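Side-chain contacts in Cap5O (Staphylococcus aureus, PDB 3OJO), which probably uses NAD to oxidise UDP-N-acetyl-mannosamine during synthesis of the capsular polysaccharide: residues 147-151 / 152-156; 418-422 / 423-427. All coordinates share one frame; numbering follows the deposited sequence.

Overall arrangement
Followed from the N terminus, Cap5O reaches interaction 1 (147-156) first, in the loop that leaves helix 135-145 and leads into strand 156-159 of the large mixed sheet of the NAD-binding domain; its side chains pack on helices 135-145 and 185-195. Interaction 2 (418-427) follows much later, where strand 418-420, at one edge of the five-stranded parallel sheet, runs out into the C-terminal tail and packs on helices 208-238 and 286-312. The two are in series and neither nest nor cross; each closes only its own short turn. Interactions 1 and 2 lie on opposite sides of the chain's centre, the centres of the two contacts about 60 Å apart and their nearest atoms about 44 Å apart.

Interaction 1: 147-151 / 152-156; sequences LGFTI and GEDIY
Thr150 and Asp154 face each other across a tight reversal in which the carbonyl O of Thr150 is gripped twice, by Asp154 N at 2.8 Å, in the carbonyl plane, and by Glu153 N at 3.2 Å, which approaches from above that plane. The carboxylate of Asp154 turns back as well, its OD2 lying 2.8 Å from Thr150 N in a weak, bent bond (124° at the hydrogen). Thr150 and Glu153 run side by side on the outer surface, CG2 of the former 3.7 Å from CB of the latter. The backbone angles of Ile151 and Gly152 are those of a type II beta turn, Gly152 carrying the positive phi (95°), in the loop before strand 156-159 of the Rossmann-type NAD-binding domain. From within the turn, Ile151 CG1 reaches Ile155 CD1 at 3.8 Å. Ile155 holds CG1 between its backbone N and carbonyl carbon (chi1 54°), which leaves CG2 to meet Phe149 CE1 obliquely at 3.6 Å. Asp154 CB packs against the edge of the same ring, 3.3 Å from Phe149 CD1. Lys121 makes a cation-pi contact with this ring and a hydrogen bond to Gly148 O, while Ile144 of helix 135-145 touches both Phe149 and Ile155.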
loop_
_atom_site.group_PDB
_atom_site.type_symbol
_atom_site.label_atom_id
_atom_site.label_comp_id
_atom_site.label_asym_id
_atom_site.label_seq_id
_atom_site.Cartn_x
_atom_site.Cartn_y
_atom_site.Cartn_z
ATOM N N LEU B 147 39.330 -8.832 13.367
ATOM C CA LEU B 147 40.010 -10.039 13.870
ATOM C C LEU B 147 40.711 -10.634 12.643
ATOM O O LEU B 147 40.410 -10.165 11.550
ATOM C CB LEU B 147 38.964 -11.039 14.390
ATOM C CG LEU B 147 37.934 -10.515 15.390
ATOM C CD1 LEU B 147 36.857 -11.534 15.653
ATOM C CD2 LEU B 147 38.591 -10.129 16.684
ATOM N N GLY B 148 41.500 -11.690 12.761
ATOM C CA GLY B 148 42.163 -12.255 11.583
ATOM C C GLY B 148 41.241 -12.985 10.622
ATOM O O GLY B 148 41.464 -14.171 10.351
ATOM N N PHE B 149 40.201 -12.291 10.093
ATOM C CA PHE B 149 39.208 -12.928 9.228
ATOM C C PHE B 149 38.859 -12.235 7.910
ATOM O O PHE B 149 38.850 -11.004 7.830
ATOM C CB PHE B 149 37.930 -13.267 10.018
ATOM C CG PHE B 149 38.035 -14.432 10.977
ATOM C CD1 PHE B 149 38.044 -15.743 10.508
ATOM C CD2 PHE B 149 38.075 -14.224 12.353
ATOM C CE1 PHE B 149 38.139 -16.825 11.395
ATOM C CE2 PHE B 149 38.156 -15.309 13.242
ATOM C CZ PHE B 149 38.182 -16.603 12.755
ATOM N N THR B 150 38.548 -13.066 6.884
ATOM C CA THR B 150 38.149 -12.691 5.525
ATOM C C THR B 150 36.815 -13.384 5.236
ATOM O O THR B 150 36.739 -14.620 5.256
ATOM C CB THR B 150 39.288 -12.988 4.522
ATOM O OG1 THR B 150 40.396 -12.148 4.857
ATOM C CG2 THR B 150 38.891 -12.738 3.067
ATOM N N ILE B 151 35.768 -12.578 5.009
ATOM C CA ILE B 151 34.394 -13.055 4.780
ATOM C C ILE B 151 34.279 -13.764 3.430
ATOM O O ILE B 151 34.656 -13.197 2.402
ATOM C CB ILE B 151 33.334 -11.933 5.024
ATOM C CG1 ILE B 151 33.285 -11.502 6.510
ATOM C CG2 ILE B 151 31.924 -12.360 4.583
ATOM C CD1 ILE B 151 34.076 -10.609 6.924
ATOM N N GLY B 152 33.796 -15.006 3.463
ATOM C CA GLY B 152 33.652 -15.843 2.278
ATOM C C GLY B 152 34.839 -16.758 2.077
ATOM O O GLY B 152 34.802 -17.650 1.222
ATOM N N GLU B 153 35.895 -16.548 2.890
ATOM C CA GLU B 153 37.136 -17.317 2.857
ATOM C C GLU B 153 37.346 -18.046 4.178
ATOM O O GLU B 153 37.304 -19.281 4.205
ATOM C CB GLU B 153 38.331 -16.395 2.520
ATOM C CG GLU B 153 39.337 -17.033 1.580
ATOM C CD GLU B 153 40.168 -16.057 0.773
ATOM O OE1 GLU B 153 39.611 -15.436 -0.163
ATOM O OE2 GLU B 153 41.404 -16.031 0.974
ATOM N N ASP B 154 37.546 -17.280 5.275
ATOM C CA ASP B 154 37.790 -17.784 6.632
ATOM C C ASP B 154 36.492 -18.059 7.422
ATOM O O ASP B 154 36.420 -19.058 8.136
ATOM C CB ASP B 154 38.687 -16.814 7.416
ATOM C CG ASP B 154 39.980 -16.413 6.743
ATOM O OD1 ASP B 154 40.683 -17.301 6.236
ATOM O OD2 ASP B 154 40.323 -15.222 6.792
ATOM N N ILE B 155 35.494 -17.153 7.333
ATOM C CA ILE B 155 34.186 -17.279 8.000
ATOM C C ILE B 155 33.028 -16.900 7.085
ATOM O O ILE B 155 33.181 -16.050 6.201
ATOM C CB ILE B 155 34.071 -16.570 9.370
ATOM C CG1 ILE B 155 34.454 -15.096 9.309
ATOM C CG2 ILE B 155 34.735 -17.331 10.493
ATOM C CD1 ILE B 155 33.242 -14.239 9.119
ATOM N N TYR B 156 31.855 -17.468 7.355
ATOM C CA TYR B 156 30.686 -17.214 6.533
ATOM C C TYR B 156 29.608 -16.448 7.264
ATOM O O TYR B 156 29.222 -16.830 8.371
ATOM C CB TYR B 156 30.185 -18.506 5.877
ATOM C CG TYR B 156 31.305 -19.257 5.192
ATOM C CD1 TYR B 156 31.859 -18.790 4.001
ATOM C CD2 TYR B 156 31.872 -20.386 5.775
ATOM C CE1 TYR B 156 32.933 -19.441 3.395
ATOM C CE2 TYR B 156 32.943 -21.051 5.176
ATOM C CZ TYR B 156 33.474 -20.572 3.988
ATOM O OH TYR B 156 34.534 -21.218 3.393
#

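Interaction 2: 418-422 / 423-427; sequences LYYNY and GNIFN
Tyr420 and Ile425 meet in a local contact of mixed character where strand 418-420, an outermost strand of the five-stranded parallel sheet, gives way to a compact turn. Ile425 reaches back with CD1 to Tyr420 CB at 3.7 Å, the two side chains crossing at about a right angle. Its CG1 stands anti to the backbone N (chi1 -168°), a torsion that brings the CD1 branch to the base of the tyrosine. The CB of Ile425 sits 3.2 Å from Asn421 O, the carbonyl that also receives a weak bond from Ile425 N at 3.3 Å. Asn424 lies across Tyr420 too, its amide plane steeply inclined to the ring (76°). The carbonyl O of Asn424 comes to the ring edge in plane, 3.7 Å from Tyr420 CD2, and Asn427 CB lies farther along the edge, 4.4 Å from Tyr420 CE2. Phe428 adds an edge-to-face ring contact to Tyr420. Tyr422 points the other way: its hydroxyl bonds to Gly262 O, and its ring packs among side chains of helices 208-238 and 286-312. Ile425 touches the same two helices and Phe404 of the adjoining strand, and so joins the sheet edge to them. Tyr422 and Gly423 have helical angles, and with the weak Ile425 N to Asn421 O bond the chain approximates an alpha turn, Asn424 departing from the helical values; Asn427 N, 3.1 Å from Asn424 O, then closes a beta turn with helical backbone angles, a succession that carries the chain away from the edge of a parallel Rossmann-like sheet.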
loop_
_atom_site.group_PDB
_atom_site.type_symbol
_atom_site.label_atom_id
_atom_site.label_comp_id
_atom_site.label_asym_id
_atom_site.label_seq_id
_atom_site.Cartn_x
_atom_site.Cartn_y
_atom_site.Cartn_z
ATOM N N LEU B 418 -26.065 -3.007 21.675
ATOM C CA LEU B 418 -25.800 -2.069 20.582
ATOM C C LEU B 418 -24.346 -2.255 20.117
ATOM O O LEU B 418 -23.414 -1.928 20.858
ATOM C CB LEU B 418 -26.029 -0.619 21.026
ATOM C CG LEU B 418 -27.472 -0.162 21.191
ATOM C CD1 LEU B 418 -27.539 1.048 22.089
ATOM C CD2 LEU B 418 -28.100 0.169 19.854
ATOM N N TYR B 419 -24.160 -2.827 18.913
ATOM C CA TYR B 419 -22.835 -3.100 18.354
ATOM C C TYR B 419 -22.344 -2.059 17.342
ATOM O O TYR B 419 -22.985 -1.822 16.314
ATOM C CB TYR B 419 -22.750 -4.519 17.760
ATOM C CG TYR B 419 -21.418 -4.816 17.106
ATOM C CD1 TYR B 419 -21.246 -4.665 15.734
ATOM C CD2 TYR B 419 -20.327 -5.242 17.860
ATOM C CE1 TYR B 419 -20.013 -4.901 15.131
ATOM C CE2 TYR B 419 -19.092 -5.492 17.265
ATOM C CZ TYR B 419 -18.941 -5.316 15.900
ATOM O OH TYR B 419 -17.740 -5.579 15.300
ATOM N N TYR B 420 -21.141 -1.532 17.587
ATOM C CA TYR B 420 -20.502 -0.564 16.710
ATOM C C TYR B 420 -19.125 -1.016 16.225
ATOM O O TYR B 420 -18.404 -1.740 16.917
ATOM C CB TYR B 420 -20.447 0.835 17.342
ATOM C CG TYR B 420 -21.799 1.394 17.730
ATOM C CD1 TYR B 420 -22.370 1.101 18.967
ATOM C CD2 TYR B 420 -22.480 2.275 16.892
ATOM C CE1 TYR B 420 -23.605 1.632 19.340
ATOM C CE2 TYR B 420 -23.707 2.825 17.262
ATOM C CZ TYR B 420 -24.269 2.494 18.485
ATOM O OH TYR B 420 -25.484 3.009 18.860
ATOM N N ASN B 421 -18.795 -0.573 15.008
ATOM C CA ASN B 421 -17.590 -0.802 14.206
ATOM C C ASN B 421 -16.898 0.545 14.053
ATOM O O ASN B 421 -17.353 1.543 14.599
ATOM C CB ASN B 421 -18.076 -1.162 12.783
ATOM C CG ASN B 421 -18.124 -2.606 12.432
ATOM O OD1 ASN B 421 -17.435 -3.437 13.019
ATOM N ND2 ASN B 421 -18.875 -2.914 11.383
ATOM N N TYR B 422 -15.891 0.598 13.180
ATOM C CA TYR B 422 -15.279 1.837 12.737
ATOM C C TYR B 422 -16.171 2.337 11.591
ATOM O O TYR B 422 -16.197 3.524 11.278
ATOM C CB TYR B 422 -13.870 1.564 12.224
ATOM C CG TYR B 422 -12.767 1.814 13.225
ATOM C CD1 TYR B 422 -12.779 2.943 14.036
ATOM C CD2 TYR B 422 -11.633 1.016 13.248
ATOM C CE1 TYR B 422 -11.730 3.220 14.906
ATOM C CE2 TYR B 422 -10.578 1.284 14.111
ATOM C CZ TYR B 422 -10.627 2.389 14.934
ATOM O OH TYR B 422 -9.590 2.648 15.795
ATOM N N GLY B 423 -16.900 1.406 10.988
ATOM C CA GLY B 423 -17.839 1.661 9.918
ATOM C C GLY B 423 -19.089 2.404 10.331
ATOM O O GLY B 423 -19.647 3.119 9.517
ATOM N N ASN B 424 -19.560 2.265 11.572
ATOM C CA ASN B 424 -20.818 2.930 11.964
ATOM C C ASN B 424 -20.796 3.677 13.287
ATOM O O ASN B 424 -21.861 4.080 13.755
ATOM C CB ASN B 424 -21.961 1.914 11.972
ATOM C CG ASN B 424 -21.738 0.755 12.919
ATOM O OD1 ASN B 424 -21.942 -0.399 12.569
ATOM N ND2 ASN B 424 -21.256 1.028 14.111
ATOM N N ILE B 425 -19.614 3.840 13.903
ATOM C CA ILE B 425 -19.507 4.531 15.190
ATOM C C ILE B 425 -20.113 5.964 15.204
ATOM O O ILE B 425 -20.677 6.375 16.223
ATOM C CB ILE B 425 -18.112 4.371 15.872
ATOM C CG1 ILE B 425 -18.086 4.854 17.343
ATOM C CG2 ILE B 425 -16.979 4.967 15.043
ATOM C CD1 ILE B 425 -18.959 4.057 18.320
ATOM N N PHE B 426 -20.079 6.661 14.053
ATOM C CA PHE B 426 -20.629 8.017 13.869
ATOM C C PHE B 426 -22.159 8.103 14.145
ATOM O O PHE B 426 -22.661 9.196 14.405
ATOM C CB PHE B 426 -20.299 8.558 12.459
ATOM C CG PHE B 426 -20.800 7.689 11.329
ATOM C CD1 PHE B 426 -22.105 7.807 10.862
ATOM C CD2 PHE B 426 -19.969 6.745 10.737
ATOM C CE1 PHE B 426 -22.570 6.989 9.834
ATOM C CE2 PHE B 426 -20.431 5.945 9.700
ATOM C CZ PHE B 426 -21.730 6.061 9.262
ATOM N N ASN B 427 -22.879 6.948 14.070
ATOM C CA ASN B 427 -24.322 6.822 14.329
ATOM C C ASN B 427 -24.619 7.030 15.807
ATOM O O ASN B 427 -25.666 7.579 16.148
ATOM C CB ASN B 427 -24.835 5.450 13.904
ATOM C CG ASN B 427 -24.987 5.271 12.421
ATOM O OD1 ASN B 427 -25.018 6.232 11.644
ATOM N ND2 ASN B 427 -25.142 4.018 12.000
#